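Long-range contacts in alkaline phosphatase (Thermus thermophilus, PDB 7KWD), which probably hydrolyses phosphate monoesters as a homodimeric alkaline phosphatase that works with zinc and magnesium ions: residues A[94-100]-A[109-115]; A[103-108]-A[122-126]; A[150-156]-A[168-172]. One frame throughout, in Å; residues are numbered along the deposited sequence.

How the contacts relate
All three contacts are largely buried, contact 3 with the largest share of partly exposed residues. Contacts 1 and 2 share helix 95-104: contact 1 covers its N-terminal part beside a zinc ion, and contact 2 its C-terminal end. Their chemistry follows this placing. Contact 1 is polar, with side chains that grip loop backbone; contact 2 relies on sulfur, methyl and proline packing; contact 3 combines an apolar patch with two glutamine amide hydrogen bonds. The three join directly. A114 O meets L122 N and S155 OG, linking contact 1 to both others, while S103 OG reaches S151 O and F126 N reaches F152 O, tying contact 2 to contact 3.

Contact 1 of 3, residues A[94-100]-A[109-115]; sequences ESSAAGN and VNGGLAI. With ZN (zinc ion), chain E.
The hydroxyl oxygen of S96 is gripped by both segments: it receives G111 N at 2.9 Å in a bent bond and donates to E94 OE2 at 2.6 Å. The same carboxylate caps helix 95-104 from the N-cap position. Its OE1 accepts A97 N at 3.0 Å, nearly straight (171°), on the syn lone pair, while S96 N donates to OE2 from above the carboxylate plane. With CG between the backbone N and the carbonyl carbon (chi1 48°), a further bend at chi2 folds E94 back over the first helical turn. R159 adds a salt bridge to OE2. N110 slides past this side chain, its CB 3.5 Å from E94 OE1, and its ND2 bonds S331 O of the second subunit. One turn on, the N100 amide uses both ends: OD1 accepts A114 N at 2.8 Å (165°) and ND2 donates to G112 O at 2.9 Å as well as to T108 OG1, which fixes its flip. S95 turns away from the loop and binds zinc through OG at 2.1 Å, with D47, D317 and H318 completing the site. The loop 109-115 thus wraps helix 95-104, with L113 packing on helix 147-153 and V109 on helix 479-487.

Contact 2 of 3, residues A[103-108]-A[122-126]; sequences SCGVKT and LKPFF
S103 and P124 bring their backbones together, CA to CA at 4.8 Å, and P124 CA makes a bent CA-H...O contact with S103 O, 3.3 Å and 136° at the hydrogen. F125 CB also approaches this oxygen, 3.5 Å from S103 O. Beside it the S103 side chain rests on the proline ring, with OG 3.7 Å from P124 CB; the hydroxyl itself is hydrogen-bonded to S151 O and G99 O.

C104 sends its sulfur between L122 and P124, on either side of K123 in the chain. Its SG stands anti to the carbonyl carbon, beside the backbone N (chi1 -59°), which carries it to 3.6 Å from L122 CB and 3.8 Å from P124 CA.

The contact closes the C-terminal end of helix 95-104 against the start of helix 125-131, for which P124 is the N-cap residue. In this alkaline phosphatase the former helix begins at S95, the predicted phosphoserine nucleophile, so the packing lies at the end remote from that serine. G105, with a positive phi of 80°, takes the chain out of the helix and turns it so that V106 and T108 face L122.

A single methyl of L122 serves both residues. V106 and L122 meet tip to tip, CG2 to CD1 at 3.9 Å, whereas T108 slides past in the opposite sense, its CG2 3.7 Å from the same L122 CD1. The two branches of T108 thus divide the work, the methyl packing on leucine and OG1 engaged by N100. K123 points away and forms a salt bridge with E131, while the F125 ring leads off to F461, M464 and L468 of helix 459-468.

Contact 3 of 3, residues A[150-156]-A[168-172]; sequences ASFVISN and QYLEF
Q168, its chain extended beyond CG, reaches the chain that follows helix 147-153 with two hydrogen bonds. Q168 NE2 donates to S155 O at 2.9 Å, fairly straight, with the acceptor in the glutamine amide plane, and Q168 OE1 accepts N156 ND2 at 2.9 Å in an almost straight bond (172°). The two amide planes are 49° apart. Because the glutamine uses both ends, its rotation is fixed; a leucine in its place would probably leave S155 O and N156 ND2 without these mates and the N156 amide freer to turn.

The apolar contacts centre on V153, I154 and Y169. I154 CG1 lies at the edge of the Y169 ring, and I154 CG2 is 4.2 Å from F172 CB. V153 sends CG2 to Y169 CE1 at 3.8 Å. A150 CB also meets that ring at its edge, 3.4 Å from Y169 OH, which bonds V144 O.

A CH-pi contact completes the set: V153 CB stands over the F172 ring, 3.9 Å from its centroid and 13° off the normal.

Helices 147-153 and 162-172 are thereby packed together in the helical link between parallel neighbouring strands 135-140 and 176-178 of the alkaline phosphatase alpha/beta fold, close to the magnesium ligand T148.

Contact 1 of 3, residues A[94-100]-A[109-115]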
ATOM      1  N   GLU A  94       5.246  -0.596  16.039  1.00 30.13           N
ATOM      2  CA  GLU A  94       6.496  -1.299  15.711  1.00 29.01           C
ATOM      3  C   GLU A  94       6.303  -2.781  16.033  1.00 32.62           C
ATOM      4  O   GLU A  94       5.190  -3.249  16.329  1.00 28.87           O
ATOM      5  CB  GLU A  94       7.704  -0.648  16.391  1.00 37.12           C
ATOM      6  CG  GLU A  94       7.521  -0.366  17.848  1.00 36.36           C
ATOM      7  CD  GLU A  94       7.319  -1.664  18.639  1.00 42.17           C
ATOM      8  OE1 GLU A  94       6.142  -2.037  18.859  1.00 38.23           O
ATOM      9  OE2 GLU A  94       8.325  -2.328  19.016  1.00 34.69           O
ATOM     10  N   SER A  95       7.408  -3.520  15.968  1.00 30.47           N
ATOM     11  CA  SER A  95       7.323  -4.968  15.833  1.00 32.51           C
ATOM     12  C   SER A  95       6.820  -5.660  17.097  1.00 29.90           C
ATOM     13  O   SER A  95       6.125  -6.680  17.003  1.00 27.67           O
ATOM     14  CB  SER A  95       8.683  -5.521  15.440  1.00 38.82           C
ATOM     15  OG  SER A  95       8.794  -5.645  14.057  1.00 36.69           O
ATOM     16  N   SER A  96       7.187  -5.166  18.295  1.00 31.19           N
ATOM     17  CA  SER A  96       6.760  -5.867  19.514  1.00 26.75           C
ATOM     18  C   SER A  96       5.256  -5.749  19.708  1.00 21.29           C
ATOM     19  O   SER A  96       4.580  -6.745  19.997  1.00 26.47           O
ATOM     20  CB  SER A  96       7.489  -5.339  20.756  1.00 28.69           C
ATOM     21  OG  SER A  96       7.363  -3.943  20.879  1.00 27.15           O
ATOM     22  N   ALA A  97       4.703  -4.539  19.543  1.00 23.19           N
ATOM     23  CA  ALA A  97       3.257  -4.397  19.662  1.00 25.52           C
ATOM     24  C   ALA A  97       2.543  -5.167  18.558  1.00 23.33           C
ATOM     25  O   ALA A  97       1.498  -5.775  18.791  1.00 21.24           O
ATOM     26  CB  ALA A  97       2.872  -2.915  19.645  1.00 23.52           C
ATOM     27  N   ALA A  98       3.113  -5.201  17.363  1.00 23.76           N
ATOM     28  CA  ALA A  98       2.475  -5.948  16.282  1.00 22.80           C
ATOM     29  C   ALA A  98       2.494  -7.430  16.587  1.00 23.05           C
ATOM     30  O   ALA A  98       1.474  -8.118  16.490  1.00 24.30           O
ATOM     31  CB  ALA A  98       3.182  -5.657  14.969  1.00 23.81           C
ATOM     32  N   GLY A  99       3.651  -7.934  17.013  1.00 23.81           N
ATOM     33  CA  GLY A  99       3.741  -9.332  17.391  1.00 20.89           C
ATOM     34  C   GLY A  99       2.831  -9.658  18.553  1.00 20.45           C
ATOM     35  O   GLY A  99       2.180 -10.707  18.570  1.00 20.46           O
ATOM     36  N   ASN A 100       2.769  -8.752  19.535  1.00 24.32           N
ATOM     37  CA  ASN A 100       1.864  -8.924  20.664  1.00 23.70           C
ATOM     38  C   ASN A 100       0.416  -9.055  20.213  1.00 21.06           C
ATOM     39  O   ASN A 100      -0.344  -9.858  20.763  1.00 22.56           O
ATOM     40  CB  ASN A 100       1.980  -7.738  21.605  1.00 24.72           C
ATOM     41  CG  ASN A 100       3.233  -7.768  22.432  1.00 23.85           C
ATOM     42  OD1 ASN A 100       4.001  -8.718  22.367  1.00 18.32           O
ATOM     43  ND2 ASN A 100       3.446  -6.713  23.218  1.00 22.68           N
ATOM     44  N   VAL A 109       1.260  -1.121  24.009  1.00 24.41           N
ATOM     45  CA  VAL A 109       2.098   0.026  23.710  1.00 26.53           C
ATOM     46  C   VAL A 109       3.360  -0.473  23.025  1.00 33.00           C
ATOM     47  O   VAL A 109       3.881  -1.547  23.364  1.00 30.37           O
ATOM     48  CB  VAL A 109       2.406   0.774  25.009  1.00 30.03           C
ATOM     49  CG1 VAL A 109       3.545   1.719  24.780  1.00 40.16           C
ATOM     50  CG2 VAL A 109       1.120   1.483  25.507  1.00 30.47           C
ATOM     51  N   ASN A 110       3.855   0.299  22.053  1.00 29.34           N
ATOM     52  CA  ASN A 110       5.075  -0.080  21.343  1.00 31.81           C
ATOM     53  C   ASN A 110       6.203  -0.296  22.338  1.00 40.19           C
ATOM     54  O   ASN A 110       6.446   0.561  23.199  1.00 34.48           O
ATOM     55  CB  ASN A 110       5.476   1.015  20.335  1.00 29.13           C
ATOM     56  CG  ASN A 110       4.457   1.180  19.187  1.00 35.53           C
ATOM     57  OD1 ASN A 110       3.532   0.374  19.039  1.00 27.34           O
ATOM     58  ND2 ASN A 110       4.633   2.239  18.374  1.00 32.93           N
ATOM     59  N   GLY A 111       6.880  -1.444  22.248  1.00 34.85           N
ATOM     60  CA  GLY A 111       8.082  -1.604  23.055  1.00 35.24           C
ATOM     61  C   GLY A 111       8.281  -2.852  23.888  1.00 33.19           C
ATOM     62  O   GLY A 111       9.377  -3.428  23.895  1.00 41.18           O
ATOM     63  N   GLY A 112       7.268  -3.263  24.630  1.00 28.04           N
ATOM     64  CA  GLY A 112       7.369  -4.478  25.405  1.00 24.78           C
ATOM     65  C   GLY A 112       6.903  -5.733  24.660  1.00 23.87           C
ATOM     66  O   GLY A 112       6.143  -5.673  23.693  1.00 29.68           O
ATOM     67  N   LEU A 113       7.400  -6.871  25.128  1.00 25.55           N
ATOM     68  CA  LEU A 113       7.066  -8.190  24.597  1.00 27.75           C
ATOM     69  C   LEU A 113       6.047  -8.857  25.505  1.00 26.69           C
ATOM     70  O   LEU A 113       6.324  -9.079  26.685  1.00 27.33           O
ATOM     71  CB  LEU A 113       8.315  -9.068  24.513  1.00 25.83           C
ATOM     72  CG  LEU A 113       9.394  -8.589  23.550  1.00 27.36           C
ATOM     73  CD1 LEU A 113      10.652  -9.462  23.650  1.00 25.47           C
ATOM     74  CD2 LEU A 113       8.858  -8.592  22.112  1.00 21.36           C
ATOM     75  N   ALA A 114       4.879  -9.193  24.955  1.00 27.45           N
ATOM     76  CA  ALA A 114       3.822  -9.872  25.714  1.00 26.71           C
ATOM     77  C   ALA A 114       3.633  -9.249  27.089  1.00 21.37           C
ATOM     78  O   ALA A 114       3.668  -9.916  28.129  1.00 22.76           O
ATOM     79  CB  ALA A 114       4.118 -11.361  25.863  1.00 20.90           C
ATOM     80  N   ILE A 115       3.396  -7.935  27.083  1.00 22.52           N
ATOM     81  CA  ILE A 115       3.265  -7.184  28.324  1.00 23.44           C
ATOM     82  C   ILE A 115       2.616  -5.848  28.003  1.00 25.15           C
ATOM     83  O   ILE A 115       2.768  -5.313  26.901  1.00 26.40           O
ATOM     84  CB  ILE A 115       4.663  -7.014  28.973  1.00 24.56           C
ATOM     85  CG1 ILE A 115       4.576  -6.667  30.452  1.00 29.03           C
ATOM     86  CG2 ILE A 115       5.460  -5.933  28.183  1.00 31.16           C
ATOM     87  CD1 ILE A 115       5.959  -6.607  31.152  1.00 31.00           C
TER
HETATM   88 ZN    ZN E 603       7.981  -5.497  12.170  1.00 37.00          ZN

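Contact 2 of 3, residues A[103-108]-A[122-126]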
ATOM      1  N   SER A 103       0.152 -12.534  19.009  1.00 21.25           N
ATOM      2  CA  SER A 103       0.403 -13.635  19.936  1.00 23.41           C
ATOM      3  C   SER A 103      -0.436 -13.533  21.192  1.00 17.56           C
ATOM      4  O   SER A 103      -0.621 -14.542  21.865  1.00 22.66           O
ATOM      5  CB  SER A 103       1.879 -13.702  20.347  1.00 22.43           C
ATOM      6  OG  SER A 103       2.196 -12.580  21.135  1.00 23.35           O
ATOM      7  N   CYS A 104      -0.952 -12.346  21.511  1.00 23.13           N
ATOM      8  CA  CYS A 104      -1.713 -12.146  22.729  1.00 20.94           C
ATOM      9  C   CYS A 104      -3.143 -11.691  22.492  1.00 26.94           C
ATOM     10  O   CYS A 104      -3.957 -11.856  23.389  1.00 19.72           O
ATOM     11  CB  CYS A 104      -1.004 -11.139  23.646  1.00 21.00           C
ATOM     12  SG  CYS A 104       0.664 -11.637  24.119  1.00 24.13           S
ATOM     13  N   GLY A 105      -3.478 -11.194  21.299  1.00 22.38           N
ATOM     14  CA  GLY A 105      -4.841 -10.829  20.959  1.00 22.30           C
ATOM     15  C   GLY A 105      -5.297  -9.484  21.475  1.00 22.71           C
ATOM     16  O   GLY A 105      -6.501  -9.210  21.471  1.00 22.86           O
ATOM     17  N   VAL A 106      -4.381  -8.639  21.924  1.00 24.55           N
ATOM     18  CA  VAL A 106      -4.728  -7.353  22.501  1.00 20.16           C
ATOM     19  C   VAL A 106      -3.709  -6.329  22.021  1.00 19.95           C
ATOM     20  O   VAL A 106      -2.569  -6.667  21.680  1.00 22.81           O
ATOM     21  CB  VAL A 106      -4.771  -7.367  24.056  1.00 25.12           C
ATOM     22  CG1 VAL A 106      -5.785  -8.319  24.573  1.00 23.45           C
ATOM     23  CG2 VAL A 106      -3.421  -7.695  24.629  1.00 25.18           C
ATOM     24  N   LYS A 107      -4.135  -5.077  21.986  1.00 21.14           N
ATOM     25  CA  LYS A 107      -3.252  -3.979  21.626  1.00 22.80           C
ATOM     26  C   LYS A 107      -2.382  -3.655  22.819  1.00 26.69           C
ATOM     27  O   LYS A 107      -2.862  -3.634  23.962  1.00 26.70           O
ATOM     28  CB  LYS A 107      -4.041  -2.740  21.233  1.00 24.76           C
ATOM     29  CG  LYS A 107      -5.103  -2.986  20.173  1.00 28.53           C
ATOM     30  CD  LYS A 107      -4.482  -2.912  18.793  1.00 26.76           C
ATOM     31  CE  LYS A 107      -5.505  -2.717  17.684  1.00 24.85           C
ATOM     32  NZ  LYS A 107      -4.889  -2.956  16.328  1.00 24.83           N
ATOM     33  N   THR A 108      -1.098  -3.429  22.557  1.00 22.95           N
ATOM     34  CA  THR A 108      -0.140  -2.997  23.570  1.00 25.12           C
ATOM     35  C   THR A 108       0.539  -1.724  23.092  1.00 26.94           C
ATOM     36  O   THR A 108       0.360  -1.268  21.960  1.00 25.30           O
ATOM     37  CB  THR A 108       0.908  -4.078  23.870  1.00 25.88           C
ATOM     38  OG1 THR A 108       1.668  -4.351  22.681  1.00 31.42           O
ATOM     39  CG2 THR A 108       0.213  -5.341  24.303  1.00 26.30           C
ATOM     40  N   LEU A 122       1.331 -10.754  29.738  1.00 23.06           N
ATOM     41  CA  LEU A 122       0.383 -11.425  28.871  1.00 26.09           C
ATOM     42  C   LEU A 122       0.913 -12.814  28.564  1.00 27.82           C
ATOM     43  O   LEU A 122       2.123 -13.050  28.607  1.00 22.44           O
ATOM     44  CB  LEU A 122       0.184 -10.640  27.580  1.00 26.34           C
ATOM     45  CG  LEU A 122      -0.024  -9.126  27.740  1.00 28.01           C
ATOM     46  CD1 LEU A 122      -0.048  -8.414  26.395  1.00 28.16           C
ATOM     47  CD2 LEU A 122      -1.318  -8.870  28.512  1.00 25.32           C
ATOM     48  N   LYS A 123       0.009 -13.724  28.256  1.00 25.90           N
ATOM     49  CA  LYS A 123       0.421 -15.069  27.890  1.00 24.38           C
ATOM     50  C   LYS A 123       0.385 -15.179  26.387  1.00 24.63           C
ATOM     51  O   LYS A 123      -0.710 -15.112  25.801  1.00 22.49           O
ATOM     52  CB  LYS A 123      -0.504 -16.106  28.518  1.00 24.04           C
ATOM     53  CG  LYS A 123      -0.050 -17.551  28.348  1.00 27.73           C
ATOM     54  CD  LYS A 123      -1.018 -18.422  29.134  1.00 34.46           C
ATOM     55  CE  LYS A 123      -0.783 -19.895  28.947  1.00 46.15           C
ATOM     56  NZ  LYS A 123      -1.795 -20.671  29.744  1.00 49.02           N
ATOM     57  N   PRO A 124       1.519 -15.323  25.714  1.00 20.10           N
ATOM     58  CA  PRO A 124       1.518 -15.364  24.253  1.00 25.56           C
ATOM     59  C   PRO A 124       1.280 -16.772  23.726  1.00 23.40           C
ATOM     60  O   PRO A 124       1.512 -17.776  24.406  1.00 21.25           O
ATOM     61  CB  PRO A 124       2.935 -14.881  23.890  1.00 22.96           C
ATOM     62  CG  PRO A 124       3.800 -15.314  25.074  1.00 20.87           C
ATOM     63  CD  PRO A 124       2.888 -15.465  26.278  1.00 24.70           C
ATOM     64  N   PHE A 125       0.867 -16.817  22.462  1.00 21.09           N
ATOM     65  CA  PHE A 125       0.204 -18.009  21.934  1.00 20.11           C
ATOM     66  C   PHE A 125       1.113 -19.223  21.902  1.00 21.97           C
ATOM     67  O   PHE A 125       0.657 -20.344  22.155  1.00 22.66           O
ATOM     68  CB  PHE A 125      -0.362 -17.742  20.525  1.00 20.59           C
ATOM     69  CG  PHE A 125      -1.224 -18.842  20.053  1.00 19.17           C
ATOM     70  CD1 PHE A 125      -2.475 -19.017  20.602  1.00 20.46           C
ATOM     71  CD2 PHE A 125      -0.756 -19.769  19.135  1.00 21.70           C
ATOM     72  CE1 PHE A 125      -3.270 -20.094  20.226  1.00 21.59           C
ATOM     73  CE2 PHE A 125      -1.536 -20.832  18.751  1.00 24.35           C
ATOM     74  CZ  PHE A 125      -2.792 -20.997  19.313  1.00 21.95           C
ATOM     75  N   PHE A 126       2.388 -19.063  21.556  1.00 21.98           N
ATOM     76  CA  PHE A 126       3.193 -20.287  21.479  1.00 20.02           C
ATOM     77  C   PHE A 126       3.499 -20.841  22.879  1.00 25.61           C
ATOM     78  O   PHE A 126       3.778 -22.041  23.031  1.00 22.06           O
ATOM     79  CB  PHE A 126       4.498 -20.044  20.714  1.00 24.32           C
ATOM     80  CG  PHE A 126       4.341 -20.030  19.215  1.00 19.45           C
ATOM     81  CD1 PHE A 126       3.081 -20.015  18.621  1.00 25.05           C
ATOM     82  CD2 PHE A 126       5.457 -20.073  18.400  1.00 26.72           C
ATOM     83  CE1 PHE A 126       2.945 -20.036  17.223  1.00 21.99           C
ATOM     84  CE2 PHE A 126       5.329 -20.068  16.993  1.00 21.08           C
ATOM     85  CZ  PHE A 126       4.079 -20.054  16.414  1.00 24.89           C
TER

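Contact 3 of 3, residues A[150-156]-A[168-172]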
ATOM      1  N   ALA A 150      10.250 -13.467  19.600  1.00 19.84           N
ATOM      2  CA  ALA A 150      10.210 -13.476  21.055  1.00 20.91           C
ATOM      3  C   ALA A 150       8.807 -13.182  21.559  1.00 20.93           C
ATOM      4  O   ALA A 150       8.374 -13.746  22.576  1.00 22.71           O
ATOM      5  CB  ALA A 150      11.220 -12.487  21.625  1.00 23.53           C
ATOM      6  N   SER A 151       8.071 -12.306  20.856  1.00 21.25           N
ATOM      7  CA  SER A 151       6.745 -11.934  21.326  1.00 19.36           C
ATOM      8  C   SER A 151       5.796 -13.115  21.312  1.00 22.62           C
ATOM      9  O   SER A 151       4.724 -13.038  21.911  1.00 23.49           O
ATOM     10  CB  SER A 151       6.170 -10.823  20.453  1.00 24.17           C
ATOM     11  OG  SER A 151       5.863 -11.353  19.153  1.00 23.42           O
ATOM     12  N   PHE A 152       6.156 -14.203  20.616  1.00 22.67           N
ATOM     13  CA  PHE A 152       5.290 -15.358  20.579  1.00 18.60           C
ATOM     14  C   PHE A 152       5.497 -16.304  21.741  1.00 23.82           C
ATOM     15  O   PHE A 152       4.614 -17.134  21.987  1.00 24.25           O
ATOM     16  CB  PHE A 152       5.466 -16.154  19.286  1.00 20.38           C
ATOM     17  CG  PHE A 152       4.625 -15.635  18.157  1.00 21.70           C
ATOM     18  CD1 PHE A 152       4.547 -14.282  17.912  1.00 21.03           C
ATOM     19  CD2 PHE A 152       3.898 -16.488  17.377  1.00 23.28           C
ATOM     20  CE1 PHE A 152       3.764 -13.786  16.882  1.00 24.18           C
ATOM     21  CE2 PHE A 152       3.102 -16.008  16.358  1.00 26.42           C
ATOM     22  CZ  PHE A 152       3.044 -14.668  16.099  1.00 26.60           C
ATOM     23  N   VAL A 153       6.621 -16.203  22.467  1.00 18.04           N
ATOM     24  CA  VAL A 153       6.987 -17.200  23.467  1.00 21.42           C
ATOM     25  C   VAL A 153       7.170 -16.609  24.863  1.00 22.34           C
ATOM     26  O   VAL A 153       6.864 -17.284  25.852  1.00 23.37           O
ATOM     27  CB  VAL A 153       8.255 -17.974  23.051  1.00 18.87           C
ATOM     28  CG1 VAL A 153       7.912 -18.906  21.958  1.00 24.25           C
ATOM     29  CG2 VAL A 153       9.315 -16.993  22.608  1.00 22.87           C
ATOM     30  N   ILE A 154       7.691 -15.385  25.000  1.00 26.29           N
ATOM     31  CA  ILE A 154       8.061 -14.909  26.345  1.00 26.15           C
ATOM     32  C   ILE A 154       7.634 -13.465  26.582  1.00 29.51           C
ATOM     33  O   ILE A 154       7.320 -12.713  25.665  1.00 26.52           O
ATOM     34  CB  ILE A 154       9.576 -15.053  26.627  1.00 25.32           C
ATOM     35  CG1 ILE A 154      10.433 -14.345  25.563  1.00 25.36           C
ATOM     36  CG2 ILE A 154       9.976 -16.545  26.729  1.00 20.88           C
ATOM     37  CD1 ILE A 154      10.719 -12.840  25.858  1.00 22.59           C
ATOM     38  N   SER A 155       7.654 -13.075  27.854  1.00 23.91           N
ATOM     39  CA  SER A 155       7.261 -11.737  28.262  1.00 27.68           C
ATOM     40  C   SER A 155       8.459 -10.972  28.800  1.00 27.50           C
ATOM     41  O   SER A 155       9.243 -11.499  29.596  1.00 29.41           O
ATOM     42  CB  SER A 155       6.184 -11.757  29.357  1.00 24.08           C
ATOM     43  OG  SER A 155       5.885 -10.402  29.693  1.00 32.01           O
ATOM     44  N   ASN A 156       8.582  -9.721  28.391  1.00 28.48           N
ATOM     45  CA  ASN A 156       9.695  -8.896  28.853  1.00 28.02           C
ATOM     46  C   ASN A 156       9.397  -7.431  28.587  1.00 30.76           C
ATOM     47  O   ASN A 156       8.946  -7.079  27.486  1.00 24.92           O
ATOM     48  CB  ASN A 156      10.992  -9.318  28.140  1.00 29.63           C
ATOM     49  CG  ASN A 156      12.221  -8.672  28.752  1.00 29.90           C
ATOM     50  OD1 ASN A 156      12.276  -7.448  28.905  1.00 26.95           O
ATOM     51  ND2 ASN A 156      13.201  -9.490  29.110  1.00 29.92           N
ATOM     52  N   GLN A 168      15.772 -16.423  28.713  1.00 24.96           N
ATOM     53  CA  GLN A 168      14.365 -16.821  28.742  1.00 26.98           C
ATOM     54  C   GLN A 168      14.074 -17.918  27.719  1.00 23.07           C
ATOM     55  O   GLN A 168      13.240 -18.793  27.963  1.00 24.52           O
ATOM     56  CB  GLN A 168      13.498 -15.595  28.498  1.00 25.43           C
ATOM     57  CG  GLN A 168      13.526 -14.582  29.646  1.00 29.23           C
ATOM     58  CD  GLN A 168      12.701 -13.358  29.319  1.00 28.52           C
ATOM     59  OE1 GLN A 168      13.208 -12.404  28.730  1.00 28.23           O
ATOM     60  NE2 GLN A 168      11.425 -13.380  29.695  1.00 21.65           N
ATOM     61  N   TYR A 169      14.750 -17.878  26.560  1.00 19.24           N
ATOM     62  CA  TYR A 169      14.584 -18.928  25.554  1.00 20.83           C
ATOM     63  C   TYR A 169      15.027 -20.285  26.084  1.00 21.96           C
ATOM     64  O   TYR A 169      14.360 -21.315  25.850  1.00 25.37           O
ATOM     65  CB  TYR A 169      15.398 -18.578  24.309  1.00 20.53           C
ATOM     66  CG  TYR A 169      14.747 -17.639  23.342  1.00 24.20           C
ATOM     67  CD1 TYR A 169      13.601 -16.908  23.682  1.00 25.48           C
ATOM     68  CD2 TYR A 169      15.242 -17.518  22.065  1.00 24.59           C
ATOM     69  CE1 TYR A 169      13.006 -16.068  22.752  1.00 22.51           C
ATOM     70  CE2 TYR A 169      14.662 -16.685  21.139  1.00 21.52           C
ATOM     71  CZ  TYR A 169      13.543 -15.958  21.484  1.00 24.98           C
ATOM     72  OH  TYR A 169      12.982 -15.128  20.522  1.00 23.09           O
ATOM     73  N   LEU A 170      16.168 -20.318  26.787  1.00 28.04           N
ATOM     74  CA  LEU A 170      16.622 -21.567  27.392  1.00 21.59           C
ATOM     75  C   LEU A 170      15.579 -22.116  28.358  1.00 25.73           C
ATOM     76  O   LEU A 170      15.298 -23.314  28.362  1.00 23.65           O
ATOM     77  CB  LEU A 170      17.952 -21.336  28.110  1.00 29.45           C
ATOM     78  CG  LEU A 170      18.579 -22.517  28.859  1.00 29.52           C
ATOM     79  CD1 LEU A 170      18.886 -23.700  27.923  1.00 30.07           C
ATOM     80  CD2 LEU A 170      19.857 -22.068  29.596  1.00 29.02           C
ATOM     81  N   GLU A 171      15.006 -21.249  29.197  1.00 27.07           N
ATOM     82  CA  GLU A 171      14.023 -21.709  30.170  1.00 27.94           C
ATOM     83  C   GLU A 171      12.719 -22.099  29.484  1.00 28.89           C
ATOM     84  O   GLU A 171      12.084 -23.089  29.862  1.00 25.23           O
ATOM     85  CB  GLU A 171      13.774 -20.625  31.225  1.00 31.34           C
ATOM     86  CG  GLU A 171      12.891 -21.103  32.391  1.00 42.40           C
ATOM     87  CD  GLU A 171      12.488 -19.961  33.306  1.00 63.07           C
ATOM     88  OE1 GLU A 171      13.061 -18.855  33.142  1.00 58.80           O
ATOM     89  OE2 GLU A 171      11.598 -20.164  34.176  1.00 69.98           O
ATOM     90  N   PHE A 172      12.318 -21.358  28.441  1.00 26.35           N
ATOM     91  CA  PHE A 172      11.100 -21.727  27.721  1.00 25.56           C
ATOM     92  C   PHE A 172      11.233 -23.102  27.090  1.00 26.31           C
ATOM     93  O   PHE A 172      10.308 -23.921  27.155  1.00 23.99           O
ATOM     94  CB  PHE A 172      10.767 -20.680  26.658  1.00 23.35           C
ATOM     95  CG  PHE A 172       9.490 -20.981  25.900  1.00 24.86           C
ATOM     96  CD1 PHE A 172       8.242 -20.821  26.499  1.00 28.75           C
ATOM     97  CD2 PHE A 172       9.542 -21.456  24.604  1.00 29.44           C
ATOM     98  CE1 PHE A 172       7.060 -21.114  25.789  1.00 27.85           C
ATOM     99  CE2 PHE A 172       8.362 -21.757  23.880  1.00 32.47           C
ATOM    100  CZ  PHE A 172       7.128 -21.587  24.477  1.00 28.49           C
TER